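Side-chain contacts in 5-formyltetrahydrofolate cyclo-ligase family protein (Bacillus anthracis, PDB 2JCB), which probably catalyses the ATP-dependent cyclisation of 5-formyltetrahydrofolate to 5,10-methenyltetrahydrofolate, and is bound here to ADP and a magnesium ion: residues Tyr32-Leu35 against Ser36-Val40; Thr106-Met109 against Asn110-Glu113. One frame throughout, in Å; residues are numbered along the deposited sequence.

Both contacts are local and follow one another along the chain, without crossing. Interaction 1 comes first, within a little over two turns of helix 29-44, whose side chains touch loops at Asn66, Tyr167 and Glu190. It closes no loop; successive turns of one helix meet. The chain then enters the main mixed sheet, which includes strands 54-56, 80-87 and 92-98, before it reaches interaction 2. There residues 106-109 turn back on 110-113 and close the end of the hairpin formed by strands 104-108 and 111-114, which reaches strand 80-87 through Glu113. The centres of the two contacts are 24 Å apart, and their nearest atoms about 11 Å, so they do not touch.

Interaction 1 (Tyr32-Leu35 against Ser36-Val40); sequences YTTL and SEQIV
Ser36 gives two hydrogen bonds to one carbonyl: Tyr32 O accepts from Ser36 N at 3.0 Å and from Ser36 OG at 2.9 Å. The two donors come from opposite faces of the carbonyl plane. Ser36 OG is placed for this by chi1 of -78°, which sets it beside its own backbone N. The same OG lies over one face of the Tyr32 ring, offset toward the rim, with CE1 of Tyr32 4.0 Å from it. It also accepts from Asn66 N, so the hydroxyl joins the helix to a loop.

One residue on, Thr33 and Glu37 run side by side. The methyl CG2 of Thr33 is 3.4 Å from OE2 of Glu37. Thr34 and Gln38 repeat the arrangement, with CG2 of Thr34 3.5 Å from NE2 of Gln38. In both threonines CG2 is anti to the backbone N, which sets the methyl alongside the next turn's side chain. OG1, beside the backbone N, faces the preceding turn: Thr33 OG1 hydrogen-bonds Lys29 O and Thr34 OG1 hydrogen-bonds Glu30 OE2. Like Ser36 OG, Thr33 OG1 returns to the carbonyl four residues back, a common helix feature. A water gives a hydrogen bond to Thr34 O, 3.1 Å away, and another to Glu37 OE1, bridging the two residues. Ile39 lays CG1 against Leu35 O, 3.2 Å away, while its backbone N hydrogen-bonds the same oxygen.

These i to i+4 pairs belong to helix 29-44. Its Tyr32 and Ser36 side touches loop residue Tyr167, after strand 161-165. Leu35 touches Glu190, in the turn between strands 186-189 and 192-195.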
loop_
_atom_site.group_PDB
_atom_site.type_symbol
_atom_site.label_atom_id
_atom_site.label_comp_id
_atom_site.label_asym_id
_atom_site.label_seq_id
_atom_site.Cartn_x
_atom_site.Cartn_y
_atom_site.Cartn_z
ATOM N N TYR A 32 -6.435 -3.778 15.796
ATOM C CA TYR A 32 -5.554 -4.219 14.688
ATOM C C TYR A 32 -5.991 -5.543 14.089
ATOM O O TYR A 32 -6.098 -5.644 12.859
ATOM C CB TYR A 32 -4.110 -4.303 15.221
ATOM C CG TYR A 32 -3.166 -4.928 14.278
ATOM C CD1 TYR A 32 -2.661 -4.221 13.187
ATOM C CD2 TYR A 32 -2.723 -6.226 14.516
ATOM C CE1 TYR A 32 -1.796 -4.840 12.303
ATOM C CE2 TYR A 32 -1.865 -6.844 13.649
ATOM C CZ TYR A 32 -1.389 -6.138 12.561
ATOM O OH TYR A 32 -0.524 -6.809 11.771
ATOM N N THR A 33 -6.216 -6.551 14.938
ATOM C CA THR A 33 -6.503 -7.899 14.460
ATOM C C THR A 33 -7.877 -7.930 13.785
ATOM O O THR A 33 -7.992 -8.390 12.650
ATOM C CB THR A 33 -6.438 -8.912 15.579
ATOM O OG1 THR A 33 -5.131 -8.910 16.175
ATOM C CG2 THR A 33 -6.799 -10.331 15.095
ATOM N N THR A 34 -8.897 -7.459 14.499
ATOM C CA THR A 34 -10.294 -7.509 13.981
ATOM C C THR A 34 -10.485 -6.688 12.701
ATOM O O THR A 34 -10.990 -7.209 11.682
ATOM C CB THR A 34 -11.301 -7.054 15.078
ATOM O OG1 THR A 34 -11.141 -7.854 16.252
ATOM C CG2 THR A 34 -12.749 -7.219 14.594
ATOM N N LEU A 35 -10.013 -5.441 12.718
ATOM C CA LEU A 35 -10.147 -4.531 11.569
ATOM C C LEU A 35 -9.329 -5.076 10.383
ATOM O O LEU A 35 -9.794 -5.067 9.235
ATOM C CB LEU A 35 -9.735 -3.100 11.936
ATOM C CG LEU A 35 -10.550 -2.259 12.920
ATOM C CD1 LEU A 35 -9.937 -0.908 13.179
ATOM C CD2 LEU A 35 -11.976 -2.066 12.460
ATOM N N SER A 36 -8.124 -5.587 10.650
ATOM C CA SER A 36 -7.315 -6.112 9.524
ATOM C C SER A 36 -8.051 -7.281 8.869
ATOM O O SER A 36 -8.063 -7.380 7.639
ATOM C CB SER A 36 -5.937 -6.607 9.965
ATOM O OG SER A 36 -5.081 -5.491 10.153
ATOM N N GLU A 37 -8.635 -8.137 9.708
ATOM C CA GLU A 37 -9.438 -9.293 9.261
ATOM C C GLU A 37 -10.635 -8.853 8.394
ATOM O O GLU A 37 -10.879 -9.454 7.326
ATOM C CB GLU A 37 -9.934 -10.077 10.486
ATOM C CG GLU A 37 -8.946 -11.175 10.864
ATOM C CD GLU A 37 -9.050 -11.736 12.326
ATOM O OE1 GLU A 37 -10.077 -11.508 13.047
ATOM O OE2 GLU A 37 -8.067 -12.431 12.732
ATOM N N GLN A 38 -11.369 -7.840 8.878
ATOM C CA GLN A 38 -12.565 -7.334 8.156
ATOM C C GLN A 38 -12.186 -6.764 6.798
ATOM O O GLN A 38 -12.864 -7.005 5.794
ATOM C CB GLN A 38 -13.319 -6.292 8.983
ATOM C CG GLN A 38 -13.950 -6.945 10.181
ATOM C CD GLN A 38 -14.667 -5.967 11.096
ATOM O OE1 GLN A 38 -14.698 -4.768 10.839
ATOM N NE2 GLN A 38 -15.238 -6.490 12.196
ATOM N N ILE A 39 -11.075 -6.013 6.753
ATOM C CA ILE A 39 -10.696 -5.258 5.581
ATOM C C ILE A 39 -10.317 -6.273 4.534
ATOM O O ILE A 39 -10.756 -6.142 3.367
ATOM C CB ILE A 39 -9.566 -4.332 5.878
ATOM C CG1 ILE A 39 -10.131 -3.123 6.670
ATOM C CG2 ILE A 39 -8.872 -3.872 4.632
ATOM C CD1 ILE A 39 -9.074 -2.262 7.413
ATOM N N VAL A 40 -9.516 -7.272 4.925
ATOM C CA VAL A 40 -9.060 -8.277 3.960
ATOM C C VAL A 40 -10.177 -9.186 3.485
ATOM O O VAL A 40 -10.216 -9.522 2.307
ATOM C CB VAL A 40 -7.753 -9.074 4.363
ATOM C CG1 VAL A 40 -6.599 -8.029 4.576
ATOM C CG2 VAL A 40 -7.975 -10.050 5.504
HETATM O O HOH W 1 -12.601 -9.756 12.158
#

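Interaction 2 (Thr106-Met109 against Asn110-Glu113); sequences TVYM and NLRE
Val107 N donates a hydrogen bond to Leu111 O at 2.9 Å, and Leu111 N donates one to Tyr108 O at 2.9 Å. The second bond closes a beta turn with Met109 and Asn110 at its corners, and the CA atoms of Tyr108 and Leu111 are 5.4 Å apart. Thr106 and Arg112 form an antiparallel non-hydrogen-bonded pair. Beside it, Thr106 CA makes a CA-H...O contact of 3.4 Å with Leu111 O. This oxygen therefore meets both an N-H and a C-H of the opposing segment.

Leu111 carries much of the apolar packing. Its methyl CD2 is 3.9 Å from CE2 of Tyr108 and equally close to CG2 of Val107. Leu111 and Tyr108 lie side by side and point the same way. The methyl meets the ring obliquely. Chi1 of 82° puts CG of Tyr108 between its backbone N and carbonyl carbon, and ring atom CE2 reaches the leucine methyl.

Val107 also meets Glu113, and the two side chains cross at about a right angle. Val107 CG2 is 3.6 Å from CG of Glu113 and touches OE1 as well. The carboxylate of Glu113 is held from outside the hairpin: OE2 accepts from Cys86 N, and OE1 has a weak, long ion pair with Lys85. At the turn, the extended Met109 chain passes obliquely by Asn110, with CG of Met109 3.5 Å from OD1 of Asn110.

This is the two-residue turn end of a beta hairpin at the protein surface. Strands 104-108 and 111-114 form a small two-stranded sheet of their own. Asn110 and Leu111 touch loop residue Met61, and Arg112 touches Leu59. Glu113 ties the second strand to strand 80-87 of the main sheet.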
loop_
_atom_site.group_PDB
_atom_site.type_symbol
_atom_site.label_atom_id
_atom_site.label_comp_id
_atom_site.label_asym_id
_atom_site.label_seq_id
_atom_site.Cartn_x
_atom_site.Cartn_y
_atom_site.Cartn_z
ATOM N N THR A 106 15.913 -8.531 5.809
ATOM C CA THR A 106 15.682 -7.282 6.510
ATOM C C THR A 106 16.769 -6.315 6.098
ATOM O O THR A 106 17.957 -6.541 6.376
ATOM C CB THR A 106 15.672 -7.441 8.050
ATOM O OG1 THR A 106 15.020 -8.670 8.425
ATOM C CG2 THR A 106 14.941 -6.237 8.710
ATOM N N VAL A 107 16.347 -5.247 5.428
ATOM C CA VAL A 107 17.246 -4.208 4.924
ATOM C C VAL A 107 17.324 -3.020 5.893
ATOM O O VAL A 107 17.896 -1.982 5.554
ATOM C CB VAL A 107 16.824 -3.714 3.517
ATOM C CG1 VAL A 107 17.142 -4.766 2.431
ATOM C CG2 VAL A 107 15.346 -3.316 3.508
ATOM N N TYR A 108 16.724 -3.177 7.077
ATOM C CA TYR A 108 17.001 -2.347 8.274
ATOM C C TYR A 108 15.865 -2.314 9.299
ATOM O O TYR A 108 14.718 -1.977 8.965
ATOM C CB TYR A 108 17.534 -0.928 7.949
ATOM C CG TYR A 108 16.543 0.188 7.584
ATOM C CD1 TYR A 108 15.751 0.803 8.564
ATOM C CD2 TYR A 108 16.473 0.693 6.279
ATOM C CE1 TYR A 108 14.870 1.858 8.249
ATOM C CE2 TYR A 108 15.598 1.757 5.949
ATOM C CZ TYR A 108 14.800 2.336 6.945
ATOM O OH TYR A 108 13.941 3.386 6.648
ATOM N N MET A 109 16.218 -2.660 10.542
ATOM C CA MET A 109 15.295 -2.699 11.685
ATOM C C MET A 109 14.057 -3.579 11.429
ATOM O O MET A 109 14.038 -4.757 11.802
ATOM C CB MET A 109 14.909 -1.279 12.143
ATOM C CG MET A 109 14.659 -1.134 13.655
ATOM S SD MET A 109 14.311 0.582 14.147
ATOM C CE MET A 109 13.948 0.390 15.896
ATOM N N ASN A 110 13.044 -3.023 10.773
ATOM C CA ASN A 110 11.807 -3.760 10.524
ATOM C C ASN A 110 11.434 -3.882 9.044
ATOM O O ASN A 110 10.371 -4.415 8.713
ATOM C CB ASN A 110 10.640 -3.109 11.286
ATOM C CG ASN A 110 10.820 -3.158 12.790
ATOM O OD1 ASN A 110 11.332 -2.207 13.398
ATOM N ND2 ASN A 110 10.412 -4.271 13.403
ATOM N N LEU A 111 12.295 -3.391 8.157
ATOM C CA LEU A 111 11.920 -3.232 6.761
ATOM C C LEU A 111 12.367 -4.438 5.921
ATOM O O LEU A 111 13.558 -4.690 5.770
ATOM C CB LEU A 111 12.507 -1.931 6.223
ATOM C CG LEU A 111 11.849 -1.286 5.004
ATOM C CD1 LEU A 111 10.654 -0.442 5.432
ATOM C CD2 LEU A 111 12.872 -0.418 4.266
ATOM N N ARG A 112 11.402 -5.178 5.386
ATOM C CA ARG A 112 11.695 -6.428 4.670
ATOM C C ARG A 112 11.594 -6.243 3.177
ATOM O O ARG A 112 10.609 -5.660 2.699
ATOM C CB ARG A 112 10.765 -7.565 5.143
ATOM C CG ARG A 112 10.763 -7.657 6.647
ATOM C CD ARG A 112 10.487 -9.022 7.217
ATOM N NE ARG A 112 11.182 -10.160 6.590
ATOM C CZ ARG A 112 12.415 -10.575 6.872
ATOM N NH1 ARG A 112 13.163 -9.937 7.759
ATOM N NH2 ARG A 112 12.911 -11.642 6.263
ATOM N N GLU A 113 12.583 -6.765 2.437
ATOM C CA GLU A 113 12.600 -6.652 0.972
ATOM C C GLU A 113 13.042 -7.938 0.280
ATOM O O GLU A 113 13.778 -8.705 0.867
ATOM C CB GLU A 113 13.506 -5.502 0.527
ATOM C CG GLU A 113 12.939 -4.116 0.897
ATOM C CD GLU A 113 13.747 -2.974 0.326
ATOM O OE1 GLU A 113 14.999 -3.088 0.281
ATOM O OE2 GLU A 113 13.120 -1.960 -0.056
#